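Local coordinates for protein formate dehydrogenase subunit beta (Desulfovibrio gigas, PDB 1H0H) that carries electrons through three [4Fe-4S] clusters as the small subunit of formate dehydrogenase, which reversibly oxidises formate to carbon dioxide, at residues K106-E111 against S131-K136; F4-T9 against G159-G164; Q23-P28 against D138-R143; C72-A77 against G99-T104. One frame throughout, in Å; residues are numbered along the deposited sequence.

Interactions 2 and 4 are buried, interactions 1 and 3 only partly so, the first far from the chain's centre and the third beside the neighbouring protein chain. Chemistry follows place: interaction 2 is strand pairing with aromatic packing, interaction 1 ties a 3-10 turn to the start of a strand through a threonine hydroxyl and an asparagine amide, and interactions 3 and 4 each put a histidine next to cluster cysteines. Interactions 1 and 4 share one cluster and meet where Lys136 NZ bonds to Val101 O. Interactions 3 and 4 touch through Met139, packed on His74, and Phe4 of interaction 2 also rests on Met139. Along the chain, interactions 1, 3 and 4 are nested inside the loop that interaction 2 closes.

Interaction 1: K106-E111 against S131-K136; sequences KTKDLE and SNQMAK. With SF4 (iron/sulfur cluster), chain N.
With chi1 at 47°, Thr107 holds OG1 in the crowded position between its own N and carbonyl carbon, while Asn132 swings CG anti to its carbonyl carbon, beside the backbone N. These settings join the 3-10 turn that runs through 106-109 to the ST turn that leads into strand 134-135. In that ST turn Ser131 OG accepts from Gln133 N at 3.1 Å. Thr107 OG1 accepts an almost straight bond from Met134 N, 3.0 Å long, and itself bonds to the carbonyl O of Thr104, tying the strand to a residue three places back. Asn132 ND2 reaches Leu110 O at 2.8 Å, nearly along the C=O axis and in the plane of its own amide. A water extends the join, donating a hydrogen bond to Lys108 O and accepting one from Asn132 N. The aliphatic chain of Lys108 lies against 131-133, CG 3.7 Å from Ser131 OG and CB beside Gln133 CB. Met134 bends at chi3 (-65°), which turns its methyl CE onto Leu110 CD1 at 3.8 Å; helix 113-119 and Phe103 also pack on Met134. The strand then delivers Lys136 to the third [4Fe-4S] cluster, where its CD lies 3.5 Å from cluster sulfur S3.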
loop_
_atom_site.group_PDB
_atom_site.type_symbol
_atom_site.label_atom_id
_atom_site.label_comp_id
_atom_site.label_asym_id
_atom_site.label_seq_id
_atom_site.Cartn_x
_atom_site.Cartn_y
_atom_site.Cartn_z
ATOM N N LYS B 106 5.048 45.946 3.144
ATOM C CA LYS B 106 5.697 47.243 3.158
ATOM C C LYS B 106 7.110 47.158 2.592
ATOM O O LYS B 106 7.705 48.182 2.250
ATOM C CB LYS B 106 5.716 47.863 4.561
ATOM C CG LYS B 106 4.359 48.332 5.073
ATOM C CD LYS B 106 4.225 49.839 5.024
ATOM C CE LYS B 106 3.704 50.404 6.364
ATOM N NZ LYS B 106 2.774 49.471 7.076
ATOM N N THR B 107 7.661 45.952 2.499
ATOM C CA THR B 107 8.972 45.809 1.877
ATOM C C THR B 107 8.980 46.304 0.440
ATOM O O THR B 107 10.031 46.662 -0.080
ATOM C CB THR B 107 9.493 44.359 1.912
ATOM O OG1 THR B 107 8.465 43.455 1.485
ATOM C CG2 THR B 107 9.827 43.943 3.318
ATOM N N LYS B 108 7.820 46.316 -0.200
ATOM C CA LYS B 108 7.710 46.791 -1.575
ATOM C C LYS B 108 8.257 48.217 -1.762
ATOM O O LYS B 108 8.756 48.567 -2.845
ATOM C CB LYS B 108 6.234 46.749 -2.000
ATOM C CG LYS B 108 6.000 46.932 -3.489
ATOM C CD LYS B 108 4.523 46.792 -3.863
ATOM C CE LYS B 108 4.245 47.469 -5.212
ATOM N NZ LYS B 108 3.427 46.609 -6.120
ATOM N N ASP B 109 8.154 49.032 -0.714
ATOM C CA ASP B 109 8.584 50.433 -0.764
ATOM C C ASP B 109 10.033 50.650 -0.390
ATOM O O ASP B 109 10.484 51.792 -0.338
ATOM C CB ASP B 109 7.773 51.321 0.197
ATOM C CG ASP B 109 6.285 51.261 -0.036
ATOM O OD1 ASP B 109 5.860 51.047 -1.189
ATOM O OD2 ASP B 109 5.468 51.444 0.900
ATOM N N LEU B 110 10.751 49.594 -0.048
ATOM C CA LEU B 110 12.167 49.746 0.236
ATOM C C LEU B 110 12.895 50.122 -1.061
ATOM O O LEU B 110 12.691 49.507 -2.110
ATOM C CB LEU B 110 12.743 48.449 0.802
ATOM C CG LEU B 110 12.226 48.077 2.188
ATOM C CD1 LEU B 110 12.696 46.677 2.582
ATOM C CD2 LEU B 110 12.676 49.125 3.192
ATOM N N GLU B 111 13.725 51.147 -1.009
ATOM C CA GLU B 111 14.512 51.448 -2.193
ATOM C C GLU B 111 15.705 50.481 -2.293
ATOM O O GLU B 111 16.106 50.111 -3.394
ATOM C CB GLU B 111 14.945 52.916 -2.252
ATOM C CG GLU B 111 16.005 53.332 -1.252
ATOM C CD GLU B 111 16.395 54.800 -1.381
ATOM O OE1 GLU B 111 15.510 55.644 -1.659
ATOM O OE2 GLU B 111 17.594 55.119 -1.202
ATOM N N SER B 131 8.449 43.504 -8.327
ATOM C CA SER B 131 8.634 44.653 -7.449
ATOM C C SER B 131 9.685 44.325 -6.409
ATOM O O SER B 131 10.344 43.280 -6.495
ATOM C CB SER B 131 7.325 45.007 -6.741
ATOM O OG SER B 131 7.078 44.140 -5.651
ATOM N N ASN B 132 9.857 45.225 -5.443
ATOM C CA ASN B 132 10.824 45.012 -4.377
ATOM C C ASN B 132 10.253 44.254 -3.195
ATOM O O ASN B 132 10.938 44.077 -2.192
ATOM C CB ASN B 132 11.395 46.331 -3.875
ATOM C CG ASN B 132 12.387 46.924 -4.822
ATOM O OD1 ASN B 132 12.646 46.368 -5.881
ATOM N ND2 ASN B 132 12.942 48.089 -4.459
ATOM N N GLN B 133 9.002 43.824 -3.298
ATOM C CA GLN B 133 8.408 43.093 -2.195
ATOM C C GLN B 133 9.155 41.814 -1.912
ATOM O O GLN B 133 9.475 41.068 -2.840
ATOM C CB GLN B 133 6.948 42.750 -2.468
ATOM C CG GLN B 133 6.210 42.370 -1.211
ATOM C CD GLN B 133 4.710 42.287 -1.427
ATOM O OE1 GLN B 133 4.156 43.026 -2.256
ATOM N NE2 GLN B 133 4.048 41.421 -0.676
ATOM N N MET B 134 9.372 41.541 -0.634
ATOM C CA MET B 134 10.076 40.341 -0.195
ATOM C C MET B 134 9.261 39.516 0.803
ATOM O O MET B 134 8.452 40.049 1.551
ATOM C CB MET B 134 11.418 40.723 0.413
ATOM C CG MET B 134 12.439 41.275 -0.607
ATOM S SD MET B 134 13.972 41.833 0.189
ATOM C CE MET B 134 13.329 43.189 1.168
ATOM N N ALA B 135 9.473 38.203 0.822
ATOM C CA ALA B 135 8.764 37.349 1.769
ATOM C C ALA B 135 9.653 36.188 2.178
ATOM O O ALA B 135 10.679 35.945 1.550
ATOM C CB ALA B 135 7.421 36.855 1.184
ATOM N N LYS B 136 9.255 35.502 3.245
ATOM C CA LYS B 136 9.985 34.389 3.835
ATOM C C LYS B 136 9.067 33.834 4.925
ATOM O O LYS B 136 7.948 34.324 5.102
ATOM C CB LYS B 136 11.301 34.882 4.464
ATOM C CG LYS B 136 11.069 35.828 5.633
ATOM C CD LYS B 136 12.367 36.132 6.435
ATOM C CE LYS B 136 12.049 36.796 7.807
ATOM N NZ LYS B 136 11.233 35.849 8.698
HETATM FE FE1 SF4 N . 17.923 36.043 7.581
HETATM FE FE2 SF4 N . 15.570 35.234 8.772
HETATM FE FE3 SF4 N . 17.828 36.038 10.341
HETATM FE FE4 SF4 N . 16.439 37.912 8.859
HETATM S S1 SF4 N . 15.630 36.704 10.730
HETATM S S2 SF4 N . 18.622 37.750 8.938
HETATM S S3 SF4 N . 15.810 36.626 6.978
HETATM S S4 SF4 N . 17.629 34.141 8.919
HETATM O O HOH W 1 8.689 47.979 -5.337
#

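Interaction 2: F4-T9 against G159-G164; sequences FFVDTT and GAMNFG
Strands 4-7 and 161-163 form the antiparallel pairing that, as in 2[4Fe-4S] ferredoxins, brings the start of the ferredoxin-like fold against the chain after its last cluster cysteine. Strand 161-163 is outermost in its sheet, and strand 197-201 pairs with 2-7 on the other side. Phe5 and Asn162 are the hydrogen-bonded pair: Phe5 N gives to Asn162 O at 3.0 Å, and the return bond from Asn162 N to Phe5 O is weak. The Asn162 side chain reinforces it: ND2 reaches the same Phe5 O, in its amide plane, at 3.1 Å, and also Gly159 O. Further along, Asp7 N meets Ala160 O on a carbonyl lone pair at 2.8 Å. Asp7 OD1 then closes an Asx turn onto Thr9 N, while OD2 is in a salt bridge with Arg176. Phe4, Val6, Met161 and Phe163 share the face turned to helix 151-155; Phe5 and Asn162 face helix 166-180. Met161, bent at chi2 and chi3, lays SD 3.7 Å from Val6 CG1; it lines the first cluster's pocket, Phe4 the second's. Phe163 points its edge into the Phe4 ring in a T-shaped stack, planes 73° apart, and puts CD1 over the ring's centre, 3.7 Å above the plane.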
loop_
_atom_site.group_PDB
_atom_site.type_symbol
_atom_site.label_atom_id
_atom_site.label_comp_id
_atom_site.label_asym_id
_atom_site.label_seq_id
_atom_site.Cartn_x
_atom_site.Cartn_y
_atom_site.Cartn_z
ATOM N N PHE B 4 12.322 26.959 17.870
ATOM C CA PHE B 4 12.168 25.693 17.188
ATOM C C PHE B 4 13.431 24.911 17.457
ATOM O O PHE B 4 14.532 25.479 17.585
ATOM C CB PHE B 4 12.148 25.880 15.652
ATOM C CG PHE B 4 10.938 26.599 15.077
ATOM C CD1 PHE B 4 10.765 27.961 15.249
ATOM C CD2 PHE B 4 10.015 25.906 14.266
ATOM C CE1 PHE B 4 9.652 28.627 14.657
ATOM C CE2 PHE B 4 8.921 26.557 13.683
ATOM C CZ PHE B 4 8.738 27.934 13.887
ATOM N N PHE B 5 13.295 23.598 17.522
ATOM C CA PHE B 5 14.452 22.738 17.496
ATOM C C PHE B 5 14.236 21.814 16.292
ATOM O O PHE B 5 13.248 21.096 16.238
ATOM C CB PHE B 5 14.618 21.913 18.766
ATOM C CG PHE B 5 15.644 20.811 18.631
ATOM C CD1 PHE B 5 16.893 21.072 18.083
ATOM C CD2 PHE B 5 15.346 19.512 19.006
ATOM C CE1 PHE B 5 17.856 20.055 17.947
ATOM C CE2 PHE B 5 16.291 18.491 18.862
ATOM C CZ PHE B 5 17.556 18.778 18.332
ATOM N N VAL B 6 15.144 21.862 15.325
ATOM C CA VAL B 6 15.048 20.984 14.164
ATOM C C VAL B 6 16.131 19.909 14.245
ATOM O O VAL B 6 17.324 20.192 14.121
ATOM C CB VAL B 6 15.197 21.781 12.859
ATOM C CG1 VAL B 6 14.915 20.892 11.656
ATOM C CG2 VAL B 6 14.284 23.033 12.862
ATOM N N ASP B 7 15.722 18.669 14.481
ATOM C CA ASP B 7 16.678 17.587 14.604
ATOM C C ASP B 7 16.791 16.910 13.249
ATOM O O ASP B 7 15.972 16.048 12.939
ATOM C CB ASP B 7 16.197 16.606 15.676
ATOM C CG ASP B 7 17.159 15.482 15.921
ATOM O OD1 ASP B 7 18.171 15.374 15.199
ATOM O OD2 ASP B 7 16.974 14.640 16.823
ATOM N N THR B 8 17.776 17.307 12.432
ATOM C CA THR B 8 17.933 16.713 11.096
ATOM C C THR B 8 18.202 15.216 11.146
ATOM O O THR B 8 17.953 14.499 10.165
ATOM C CB THR B 8 19.046 17.401 10.267
ATOM O OG1 THR B 8 20.322 17.152 10.876
ATOM C CG2 THR B 8 18.887 18.924 10.266
ATOM N N THR B 9 18.652 14.705 12.285
ATOM C CA THR B 9 18.922 13.277 12.330
ATOM C C THR B 9 17.622 12.462 12.297
ATOM O O THR B 9 17.664 11.258 12.115
ATOM C CB THR B 9 19.767 12.847 13.551
ATOM O OG1 THR B 9 18.988 12.926 14.768
ATOM C CG2 THR B 9 20.954 13.771 13.757
ATOM N N GLY B 159 9.166 13.867 14.474
ATOM C CA GLY B 159 9.631 14.654 15.591
ATOM C C GLY B 159 10.896 15.398 15.224
ATOM O O GLY B 159 11.598 15.864 16.105
ATOM N N ALA B 160 11.222 15.467 13.939
ATOM C CA ALA B 160 12.368 16.284 13.532
ATOM C C ALA B 160 12.071 17.762 13.839
ATOM O O ALA B 160 12.943 18.505 14.311
ATOM C CB ALA B 160 12.662 16.092 12.080
ATOM N N MET B 161 10.844 18.190 13.568
ATOM C CA MET B 161 10.446 19.580 13.831
ATOM C C MET B 161 9.829 19.658 15.204
ATOM O O MET B 161 8.980 18.840 15.549
ATOM C CB MET B 161 9.416 20.089 12.810
ATOM C CG MET B 161 9.906 20.233 11.380
ATOM S SD MET B 161 11.242 21.444 11.213
ATOM C CE MET B 161 10.409 23.004 11.800
ATOM N N ASN B 162 10.254 20.647 15.987
ATOM C CA ASN B 162 9.693 20.890 17.310
ATOM C C ASN B 162 9.551 22.379 17.498
ATOM O O ASN B 162 10.368 23.134 17.004
ATOM C CB ASN B 162 10.616 20.341 18.386
ATOM C CG ASN B 162 10.894 18.873 18.202
ATOM O OD1 ASN B 162 10.199 18.047 18.777
ATOM N ND2 ASN B 162 11.910 18.534 17.396
ATOM N N PHE B 163 8.549 22.794 18.259
ATOM C CA PHE B 163 8.275 24.204 18.500
ATOM C C PHE B 163 7.839 24.432 19.932
ATOM O O PHE B 163 7.151 23.589 20.539
ATOM C CB PHE B 163 7.167 24.689 17.557
ATOM C CG PHE B 163 6.675 26.084 17.844
ATOM C CD1 PHE B 163 7.283 27.184 17.265
ATOM C CD2 PHE B 163 5.583 26.298 18.674
ATOM C CE1 PHE B 163 6.828 28.471 17.516
ATOM C CE2 PHE B 163 5.129 27.580 18.924
ATOM C CZ PHE B 163 5.744 28.664 18.339
ATOM N N GLY B 164 8.236 25.567 20.497
ATOM C CA GLY B 164 7.781 25.929 21.831
ATOM C C GLY B 164 8.434 27.212 22.328
ATOM O O GLY B 164 8.879 28.040 21.556
#

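Interaction 3: Q23-P28 against D138-R143; sequences QWHGNP and DMCIDR. With SF4 (iron/sulfur cluster), chain M.
The Trp24 indole has Arg143 over one face and a water over the other, with the Asp142 carboxylate at its edge; the flat face of His25 next door lies against Trp24 CD1. This group of side chains joins the end of helix 16-25, which carries Cys21, to the Cys-x-x-Cys turn of Cys137 and Cys140, two binding elements of the second [4Fe-4S] cluster. Arg143 bends at chi3 (71°) to run across the indole: CD makes a CH-pi contact with the five-membered ring, 3.6 Å from its centroid, and CZ a cation-pi contact with the six-membered ring, 4.4 Å from its centroid. The guanidinium stands nearly upright on that face, its plane 83° from the ring, so NH1 rather than a flat stack does the touching. Trp24 NE1 donates to Asp142 OD2 at 2.9 Å, on the syn lone pair, with a weaker share to OD1. The opposite charges of Asp142 and Arg143 thus meet one indole at edge and face, and Arg143 also bonds to Arg149 O and to an acidic side chain of the neighbouring protein chain. His25 NE2 bonds at 2.8 Å to Asp138 OD1; OD1 lies close to the imidazole plane, while the N-H comes to it from above the carboxylate plane. ND1 bonds to Cys21 O, so both nitrogens donate, an arrangement that would suit a charged imidazolium close to the cluster. His25 CE1 lies 3.2 Å from cluster sulfur S2, and Cys140 SG, 3.7 Å from the same CE1, binds iron FE1 at 2.3 Å.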
loop_
_atom_site.group_PDB
_atom_site.type_symbol
_atom_site.label_atom_id
_atom_site.label_comp_id
_atom_site.label_asym_id
_atom_site.label_seq_id
_atom_site.Cartn_x
_atom_site.Cartn_y
_atom_site.Cartn_z
ATOM N N GLN B 23 0.548 25.020 1.774
ATOM C CA GLN B 23 -0.885 24.834 1.956
ATOM C C GLN B 23 -1.457 25.847 2.939
ATOM O O GLN B 23 -2.508 26.441 2.672
ATOM C CB GLN B 23 -1.223 23.396 2.424
ATOM C CG GLN B 23 -2.703 22.995 2.147
ATOM C CD GLN B 23 -3.703 23.448 3.212
ATOM O OE1 GLN B 23 -4.913 23.546 2.945
ATOM N NE2 GLN B 23 -3.217 23.694 4.405
ATOM N N TRP B 24 -0.773 26.056 4.063
ATOM C CA TRP B 24 -1.267 27.004 5.044
ATOM C C TRP B 24 -1.245 28.431 4.518
ATOM O O TRP B 24 -2.212 29.162 4.667
ATOM C CB TRP B 24 -0.502 26.953 6.366
ATOM C CG TRP B 24 -1.114 27.923 7.356
ATOM C CD1 TRP B 24 -0.570 29.063 7.840
ATOM C CD2 TRP B 24 -2.423 27.837 7.910
ATOM N NE1 TRP B 24 -1.453 29.689 8.698
ATOM C CE2 TRP B 24 -2.603 28.956 8.750
ATOM C CE3 TRP B 24 -3.463 26.895 7.813
ATOM C CZ2 TRP B 24 -3.773 29.173 9.465
ATOM C CZ3 TRP B 24 -4.633 27.109 8.526
ATOM C CH2 TRP B 24 -4.774 28.233 9.346
ATOM N N HIS B 25 -0.157 28.817 3.875
ATOM C CA HIS B 25 -0.035 30.203 3.437
ATOM C C HIS B 25 -0.642 30.498 2.070
ATOM O O HIS B 25 -0.686 31.657 1.657
ATOM C CB HIS B 25 1.438 30.611 3.438
ATOM C CG HIS B 25 2.087 30.505 4.777
ATOM N ND1 HIS B 25 2.492 29.296 5.318
ATOM C CD2 HIS B 25 2.367 31.455 5.703
ATOM C CE1 HIS B 25 3.049 29.521 6.498
ATOM N NE2 HIS B 25 2.961 30.821 6.763
ATOM N N GLY B 26 -1.087 29.463 1.347
ATOM C CA GLY B 26 -1.564 29.687 0.001
ATOM C C GLY B 26 -0.471 30.017 -1.005
ATOM O O GLY B 26 -0.715 30.739 -1.969
ATOM N N ASN B 27 0.730 29.469 -0.812
ATOM C CA ASN B 27 1.811 29.798 -1.725
ATOM C C ASN B 27 1.715 28.903 -2.941
ATOM O O ASN B 27 1.458 27.705 -2.813
ATOM C CB ASN B 27 3.190 29.620 -1.061
ATOM C CG ASN B 27 3.454 30.609 0.068
ATOM O OD1 ASN B 27 2.899 31.701 0.106
ATOM N ND2 ASN B 27 4.342 30.232 0.979
ATOM N N PRO B 28 1.877 29.473 -4.122
ATOM C CA PRO B 28 1.826 28.686 -5.355
ATOM C C PRO B 28 3.079 27.838 -5.539
ATOM O O PRO B 28 4.111 28.107 -4.920
ATOM C CB PRO B 28 1.783 29.763 -6.454
ATOM C CG PRO B 28 2.573 30.899 -5.827
ATOM C CD PRO B 28 2.058 30.918 -4.386
ATOM N N ASP B 138 7.002 33.172 8.055
ATOM C CA ASP B 138 6.435 34.104 9.024
ATOM C C ASP B 138 6.172 33.446 10.383
ATOM O O ASP B 138 5.334 33.913 11.170
ATOM C CB ASP B 138 5.173 34.777 8.478
ATOM C CG ASP B 138 3.988 33.826 8.347
ATOM O OD1 ASP B 138 4.140 32.614 8.585
ATOM O OD2 ASP B 138 2.862 34.238 7.980
ATOM N N MET B 139 6.895 32.362 10.640
ATOM C CA MET B 139 6.732 31.585 11.872
ATOM C C MET B 139 5.268 31.161 12.061
ATOM O O MET B 139 4.848 30.886 13.181
ATOM C CB MET B 139 7.209 32.418 13.101
ATOM C CG MET B 139 7.694 31.596 14.292
ATOM S SD MET B 139 8.016 32.499 15.854
ATOM C CE MET B 139 9.734 32.889 15.738
ATOM N N CYS B 140 4.494 31.116 10.984
ATOM C CA CYS B 140 3.071 30.854 11.113
ATOM C C CYS B 140 2.489 31.722 12.241
ATOM O O CYS B 140 1.779 31.231 13.150
ATOM C CB CYS B 140 2.830 29.350 11.398
ATOM S SG CYS B 140 3.026 28.288 9.967
ATOM N N ILE B 141 2.781 33.025 12.186
ATOM C CA ILE B 141 2.367 33.926 13.235
ATOM C C ILE B 141 0.874 33.815 13.591
ATOM O O ILE B 141 0.515 33.840 14.770
ATOM C CB ILE B 141 2.803 35.395 12.912
ATOM C CG1 ILE B 141 2.548 36.320 14.111
ATOM C CG2 ILE B 141 2.073 35.914 11.724
ATOM C CD1 ILE B 141 3.253 35.898 15.360
ATOM N N ASP B 142 0.008 33.700 12.586
ATOM C CA ASP B 142 -1.411 33.547 12.843
ATOM C C ASP B 142 -1.785 32.282 13.612
ATOM O O ASP B 142 -2.639 32.332 14.510
ATOM C CB ASP B 142 -2.238 33.617 11.557
ATOM C CG ASP B 142 -1.786 32.633 10.510
ATOM O OD1 ASP B 142 -0.585 32.223 10.493
ATOM O OD2 ASP B 142 -2.569 32.238 9.622
ATOM N N ARG B 143 -1.170 31.157 13.266
ATOM C CA ARG B 143 -1.432 29.919 13.990
ATOM C C ARG B 143 -0.938 29.987 15.441
ATOM O O ARG B 143 -1.647 29.578 16.357
ATOM C CB ARG B 143 -0.727 28.740 13.301
ATOM C CG ARG B 143 -1.282 28.400 11.926
ATOM C CD ARG B 143 -0.541 27.267 11.213
ATOM N NE ARG B 143 -0.803 25.983 11.839
ATOM C CZ ARG B 143 -1.851 25.201 11.550
ATOM N NH1 ARG B 143 -2.749 25.560 10.640
ATOM N NH2 ARG B 143 -1.996 24.033 12.168
HETATM FE FE1 SF4 M . 5.203 28.393 9.267
HETATM FE FE2 SF4 M . 7.133 26.446 9.071
HETATM FE FE3 SF4 M . 7.798 29.119 8.769
HETATM FE FE4 SF4 M . 6.348 27.801 6.832
HETATM S S1 SF4 M . 8.500 27.333 7.566
HETATM S S2 SF4 M . 5.973 29.877 7.735
HETATM S S3 SF4 M . 5.104 26.379 7.981
HETATM S S4 SF4 M . 6.955 28.263 10.689
HETATM O O HOH W 2 -3.245 31.687 6.454
#

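Interaction 4: C72-A77 against G99-T104; sequences CRHCIA and GCVLFT. With SF4 (iron/sulfur cluster), chain N.
Metal bonds come first: Cys72 SG holds FE2 and Cys75 SG holds FE3 of the third [4Fe-4S] cluster, each at 2.3 Å, as the two ends of a Cys-x-x-Cys turn; Cys80 and Cys120 complete the site. Among the hydrogen bonds, one carries the join to the strand 101-103. His74, its CG anti to the carbonyl carbon (chi1 -68°), turns ND1 to accept from Val101 N at 3.1 Å, a nearly straight bond lying exactly in the ring plane. The backbone N of His74 in turn gives to Cys72 SG at 3.2 Å, an N-H to thiolate bond of the sort that surrounds iron-sulfur clusters. A water lies 2.6 Å from Cys75 O and 2.8 Å from Gly99 O, between the segments. Sulfur contacts with the imidazole are of two kinds. Cys72 SG stands over the centre of one face, 3.7 Å above the plane, whereas Cys100 SG comes in obliquely near CE1. Van der Waals contact comes from Val101, which points its side chain at the turn: CG1 lies 3.8 Å from cluster sulfur S1, and CG2 sits beside Cys75 O. Strand 92-94 backs the same valine. Because ND1 accepts a hydrogen bond from Val101 N, His74 is most simply read as the neutral tautomer with its hydrogen on NE2. Its ring touches Cys137, a ligand of the second cluster, so this histidine sits between two cluster sites and could plausibly influence electron transfer between them.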
loop_
_atom_site.group_PDB
_atom_site.type_symbol
_atom_site.label_atom_id
_atom_site.label_comp_id
_atom_site.label_asym_id
_atom_site.label_seq_id
_atom_site.Cartn_x
_atom_site.Cartn_y
_atom_site.Cartn_z
ATOM N N CYS B 72 13.736 30.509 7.478
ATOM C CA CYS B 72 14.290 31.633 8.231
ATOM C C CYS B 72 14.637 31.194 9.662
ATOM O O CYS B 72 13.894 30.423 10.267
ATOM C CB CYS B 72 13.267 32.751 8.298
ATOM S SG CYS B 72 13.697 34.065 9.442
ATOM N N ARG B 73 15.728 31.707 10.214
ATOM C CA ARG B 73 16.148 31.306 11.564
ATOM C C ARG B 73 15.499 32.128 12.670
ATOM O O ARG B 73 15.706 31.849 13.827
ATOM C CB ARG B 73 17.652 31.474 11.714
ATOM C CG ARG B 73 18.452 30.761 10.644
ATOM C CD ARG B 73 18.336 29.220 10.642
ATOM N NE ARG B 73 19.419 28.666 9.837
ATOM C CZ ARG B 73 19.385 28.563 8.513
ATOM N NH1 ARG B 73 18.307 28.977 7.822
ATOM N NH2 ARG B 73 20.427 28.051 7.885
ATOM N N HIS B 74 14.772 33.167 12.285
ATOM C CA HIS B 74 14.192 34.105 13.233
ATOM C C HIS B 74 15.236 34.561 14.246
ATOM O O HIS B 74 15.093 34.389 15.465
ATOM C CB HIS B 74 12.908 33.541 13.840
ATOM C CG HIS B 74 11.817 33.435 12.836
ATOM N ND1 HIS B 74 10.980 34.487 12.538
ATOM C CD2 HIS B 74 11.494 32.436 11.975
ATOM C CE1 HIS B 74 10.155 34.131 11.571
ATOM N NE2 HIS B 74 10.432 32.881 11.225
ATOM N N CYS B 75 16.312 35.103 13.682
ATOM C CA CYS B 75 17.439 35.649 14.443
ATOM C C CYS B 75 17.001 36.486 15.626
ATOM O O CYS B 75 16.095 37.326 15.521
ATOM C CB CYS B 75 18.308 36.497 13.521
ATOM S SG CYS B 75 19.098 35.541 12.216
ATOM N N ILE B 76 17.649 36.264 16.767
ATOM C CA ILE B 76 17.308 36.999 17.967
ATOM C C ILE B 76 17.504 38.503 17.759
ATOM O O ILE B 76 16.702 39.328 18.215
ATOM C CB ILE B 76 18.148 36.462 19.133
ATOM C CG1 ILE B 76 17.651 35.044 19.474
ATOM C CG2 ILE B 76 18.065 37.387 20.355
ATOM C CD1 ILE B 76 18.601 34.294 20.364
ATOM N N ALA B 77 18.569 38.847 17.047
ATOM C CA ALA B 77 18.889 40.231 16.720
ATOM C C ALA B 77 19.012 40.263 15.208
ATOM O O ALA B 77 20.106 40.209 14.673
ATOM C CB ALA B 77 20.213 40.618 17.355
ATOM N N GLY B 99 8.868 36.626 19.049
ATOM C CA GLY B 99 10.211 36.645 18.509
ATOM C C GLY B 99 10.157 36.557 16.993
ATOM O O GLY B 99 11.196 36.532 16.326
ATOM N N CYS B 100 8.950 36.526 16.424
ATOM C CA CYS B 100 8.844 36.409 14.980
ATOM C C CYS B 100 9.412 37.623 14.259
ATOM O O CYS B 100 9.171 38.756 14.654
ATOM C CB CYS B 100 7.394 36.202 14.514
ATOM S SG CYS B 100 7.202 36.277 12.693
ATOM N N VAL B 101 10.145 37.356 13.181
ATOM C CA VAL B 101 10.685 38.392 12.316
ATOM C C VAL B 101 9.778 38.345 11.110
ATOM O O VAL B 101 9.787 37.389 10.349
ATOM C CB VAL B 101 12.152 38.106 11.947
ATOM C CG1 VAL B 101 12.662 39.103 10.923
ATOM C CG2 VAL B 101 13.028 38.132 13.227
ATOM N N LEU B 102 8.967 39.373 10.957
ATOM C CA LEU B 102 7.919 39.348 9.973
ATOM C C LEU B 102 8.142 40.299 8.808
ATOM O O LEU B 102 8.084 41.518 8.976
ATOM C CB LEU B 102 6.596 39.647 10.676
ATOM C CG LEU B 102 5.321 39.736 9.832
ATOM C CD1 LEU B 102 5.045 38.418 9.099
ATOM C CD2 LEU B 102 4.165 40.080 10.734
ATOM N N PHE B 103 8.429 39.751 7.629
ATOM C CA PHE B 103 8.513 40.607 6.455
ATOM C C PHE B 103 7.082 40.942 6.081
ATOM O O PHE B 103 6.241 40.050 5.951
ATOM C CB PHE B 103 9.150 39.905 5.256
ATOM C CG PHE B 103 10.648 40.004 5.191
ATOM C CD1 PHE B 103 11.424 39.867 6.318
ATOM C CD2 PHE B 103 11.274 40.178 3.968
ATOM C CE1 PHE B 103 12.785 39.908 6.228
ATOM C CE2 PHE B 103 12.645 40.220 3.869
ATOM C CZ PHE B 103 13.410 40.087 4.987
ATOM N N THR B 104 6.811 42.215 5.891
ATOM C CA THR B 104 5.486 42.640 5.484
ATOM C C THR B 104 5.522 43.108 4.031
ATOM O O THR B 104 6.585 43.312 3.461
ATOM C CB THR B 104 4.993 43.800 6.394
ATOM O OG1 THR B 104 5.723 45.014 6.100
ATOM C CG2 THR B 104 5.330 43.557 7.835
HETATM FE FE1 SF4 N . 17.923 36.043 7.581
HETATM FE FE2 SF4 N . 15.570 35.234 8.772
HETATM FE FE3 SF4 N . 17.828 36.038 10.341
HETATM FE FE4 SF4 N . 16.439 37.912 8.859
HETATM S S1 SF4 N . 15.630 36.704 10.730
HETATM S S2 SF4 N . 18.622 37.750 8.938
HETATM S S3 SF4 N . 15.810 36.626 6.978
HETATM S S4 SF4 N . 17.629 34.141 8.919
HETATM O O HOH W 3 13.897 37.138 16.951
#